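Long-range contact in dihydropteroate synthase (Burkholderia cenocepacia, PDB 2Y5S), which probably catalyses the condensation of para-aminobenzoate with 6-hydroxymethyl-7,8-dihydropterin diphosphate to give 7,8-dihydropteroate, the precursor of folates: residues B[102-107]-B[119-124]. Numbering follows the deposited sequence.
With 78H (7,8-dihydropteroate), chain P.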
loop_
_atom_site.group_PDB
_atom_site.type_symbol
_atom_site.label_atom_id
_atom_site.label_comp_id
_atom_site.label_asym_id
_atom_site.label_seq_id
_atom_site.Cartn_x
_atom_site.Cartn_y
_atom_site.Cartn_z
ATOM N N ILE B 102 14.434 -8.680 -20.498
ATOM C CA ILE B 102 14.308 -7.971 -21.760
ATOM C C ILE B 102 12.834 -7.871 -22.154
ATOM O O ILE B 102 12.184 -8.886 -22.355
ATOM C CB ILE B 102 15.058 -8.679 -22.899
ATOM C CG1 ILE B 102 16.490 -9.026 -22.486
ATOM C CG2 ILE B 102 15.034 -7.808 -24.130
ATOM C CD1 ILE B 102 17.386 -7.802 -22.263
ATOM N N ASP B 103 12.336 -6.639 -22.257
ATOM C CA ASP B 103 10.949 -6.363 -22.632
ATOM C C ASP B 103 10.860 -6.299 -24.153
ATOM O O ASP B 103 11.041 -5.234 -24.775
ATOM C CB ASP B 103 10.483 -5.055 -21.982
ATOM C CG ASP B 103 9.024 -4.677 -22.326
ATOM O OD1 ASP B 103 8.217 -5.522 -22.777
ATOM O OD2 ASP B 103 8.686 -3.506 -22.090
ATOM N N THR B 104 10.635 -7.464 -24.749
ATOM C CA THR B 104 10.514 -7.569 -26.192
ATOM C C THR B 104 9.660 -8.746 -26.621
ATOM O O THR B 104 9.627 -9.784 -25.961
ATOM C CB THR B 104 11.880 -7.740 -26.882
ATOM O OG1 THR B 104 11.703 -7.601 -28.301
ATOM C CG2 THR B 104 12.485 -9.106 -26.542
ATOM N N TYR B 105 8.983 -8.552 -27.749
ATOM C CA TYR B 105 8.231 -9.604 -28.426
ATOM C C TYR B 105 8.862 -9.999 -29.769
ATOM O O TYR B 105 8.333 -10.877 -30.458
ATOM C CB TYR B 105 6.791 -9.146 -28.655
ATOM C CG TYR B 105 6.654 -7.869 -29.456
ATOM C CD1 TYR B 105 6.617 -7.896 -30.847
ATOM C CD2 TYR B 105 6.555 -6.642 -28.823
ATOM C CE1 TYR B 105 6.488 -6.736 -31.581
ATOM C CE2 TYR B 105 6.430 -5.469 -29.555
ATOM C CZ TYR B 105 6.397 -5.533 -30.932
ATOM O OH TYR B 105 6.273 -4.387 -31.670
ATOM N N LYS B 106 9.977 -9.366 -30.136
ATOM C CA LYS B 106 10.640 -9.647 -31.405
ATOM C C LYS B 106 11.635 -10.780 -31.244
ATOM O O LYS B 106 12.609 -10.640 -30.511
ATOM C CB LYS B 106 11.348 -8.397 -31.924
ATOM C CG LYS B 106 10.413 -7.250 -32.221
ATOM C CD LYS B 106 11.073 -6.237 -33.139
ATOM C CE LYS B 106 10.179 -5.025 -33.400
ATOM N NZ LYS B 106 9.740 -4.404 -32.136
ATOM N N PRO B 107 11.396 -11.923 -31.918
ATOM C CA PRO B 107 12.354 -13.025 -31.855
ATOM C C PRO B 107 13.825 -12.652 -32.122
ATOM O O PRO B 107 14.702 -13.154 -31.424
ATOM C CB PRO B 107 11.825 -13.999 -32.904
ATOM C CG PRO B 107 10.336 -13.769 -32.890
ATOM C CD PRO B 107 10.198 -12.292 -32.708
ATOM N N ASP B 119 19.050 -12.610 -18.910
ATOM C CA ASP B 119 18.604 -13.649 -18.001
ATOM C C ASP B 119 17.127 -14.024 -18.152
ATOM O O ASP B 119 16.730 -15.123 -17.792
ATOM C CB ASP B 119 18.844 -13.165 -16.568
ATOM C CG ASP B 119 20.302 -12.884 -16.287
ATOM O OD1 ASP B 119 21.114 -13.819 -16.360
ATOM O OD2 ASP B 119 20.643 -11.719 -15.991
ATOM N N LEU B 120 16.305 -13.102 -18.644
ATOM C CA LEU B 120 14.865 -13.315 -18.710
ATOM C C LEU B 120 14.285 -12.595 -19.932
ATOM O O LEU B 120 14.656 -11.448 -20.219
ATOM C CB LEU B 120 14.206 -12.812 -17.418
ATOM C CG LEU B 120 12.734 -13.147 -17.106
ATOM C CD1 LEU B 120 12.446 -12.781 -15.662
ATOM C CD2 LEU B 120 11.757 -12.440 -18.041
ATOM N N ILE B 121 13.403 -13.282 -20.663
ATOM C CA ILE B 121 12.657 -12.669 -21.759
ATOM C C ILE B 121 11.218 -12.444 -21.318
ATOM O O ILE B 121 10.503 -13.373 -20.915
ATOM C CB ILE B 121 12.711 -13.492 -23.064
ATOM C CG1 ILE B 121 14.162 -13.766 -23.498
ATOM C CG2 ILE B 121 11.942 -12.772 -24.176
ATOM C CD1 ILE B 121 14.996 -12.494 -23.857
ATOM N N ASN B 122 10.820 -11.176 -21.381
ATOM C CA ASN B 122 9.544 -10.727 -20.927
ATOM C C ASN B 122 8.722 -10.315 -22.150
ATOM O O ASN B 122 8.982 -9.262 -22.730
ATOM C CB ASN B 122 9.758 -9.526 -19.996
ATOM C CG ASN B 122 8.455 -8.902 -19.556
ATOM O OD1 ASN B 122 7.453 -9.580 -19.494
ATOM N ND2 ASN B 122 8.465 -7.598 -19.260
ATOM N N ASP B 123 7.736 -11.134 -22.524
ATOM C CA ASP B 123 7.063 -11.018 -23.833
ATOM C C ASP B 123 5.557 -10.724 -23.744
ATOM O O ASP B 123 4.754 -11.583 -23.397
ATOM C CB ASP B 123 7.293 -12.283 -24.653
ATOM C CG ASP B 123 6.730 -12.191 -26.077
ATOM O OD1 ASP B 123 6.301 -11.103 -26.516
ATOM O OD2 ASP B 123 6.707 -13.235 -26.755
ATOM N N ILE B 124 5.188 -9.509 -24.098
ATOM C CA ILE B 124 3.797 -9.102 -24.120
ATOM C C ILE B 124 2.949 -9.972 -25.053
ATOM O O ILE B 124 1.757 -10.079 -24.849
ATOM C CB ILE B 124 3.609 -7.594 -24.460
ATOM C CG1 ILE B 124 4.224 -7.231 -25.809
ATOM C CG2 ILE B 124 4.223 -6.717 -23.344
ATOM C CD1 ILE B 124 3.569 -6.000 -26.474
HETATM O O4 78H P . 2.374 -5.330 -17.378
HETATM C C4 78H P . 3.373 -5.684 -18.007
HETATM C C5 78H P . 3.994 -4.844 -18.954
HETATM N N3 78H P . 3.903 -6.967 -17.797
HETATM C C9 78H P . 5.123 -5.348 -19.642
HETATM N N5 78H P . 3.556 -3.577 -19.163
HETATM C C2 78H P . 5.032 -7.419 -18.546
HETATM N N8 78H P . 5.782 -4.567 -20.582
HETATM N N1 78H P . 5.608 -6.587 -19.429
HETATM C C6 78H P . 4.130 -2.793 -20.098
HETATM N N2 78H P . 5.515 -8.660 -18.377
HETATM C C7 78H P . 5.222 -3.293 -21.048
HETATM C C10 78H P . 3.686 -1.368 -20.272
HETATM N N11 78H P . 2.508 -1.304 -21.145
HETATM C C15 78H P . 1.456 -0.601 -20.747
HETATM C C16 78H P . 0.179 -1.152 -20.780
HETATM C C17 78H P . 1.663 0.693 -20.270
HETATM C C18 78H P . -0.901 -0.401 -20.352
HETATM C C19 78H P . 0.579 1.447 -19.841
HETATM C C20 78H P . -0.702 0.900 -19.887
HETATM C C21 78H P . -1.895 1.718 -19.382
HETATM O O22 78H P . -2.935 1.088 -19.178
HETATM O O23 78H P . -1.735 2.920 -19.078
HETATM O O HOH W 1 7.468 -7.606 -24.535
HETATM O O HOH W 2 6.444 -13.046 -29.346
#
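I121 lays its CD1 against the CB and CG1 of I102, the two side chains set at a slant to each other (CD1 to I102 CB, 3.9 Å), on the sheet face covered by helices 79-93 and 107-115. The backbones pair in parallel: I102 N gives its hydrogen to L120 O, and I102 O accepts from N122 N at 2.8 Å. A longer bond, T104 N to N122 O (3.2 Å), continues the ladder past the strand end. These are neighbouring strands of a TIM barrel, joined by helix 107-115 as a beta-alpha-beta unit. D103 and N122 point together to the other face, where 7,8-dihydropteroate lies. With CG anti to the backbone N (chi1 175°), the N122 amide faces pterin atoms N1 and N2: ND2 donates to ligand N1 (3.0 Å), while OD1 lies 2.4 Å from ligand N2, too short for its exact geometry to be trusted. D103 takes only weak bonds from ligand N8; its OD2 also bonds T70. Water 1 donates to D103 OD1 and N122 O and accepts from I124 N, tying both strand ends together. Beyond them, I124 CD1 lies beside Y105 CD2 (3.9 Å), while I124 CG2 approaches ligand N8. Water 2 links Y105 O to D123 OD2, which also accepts from F127 N.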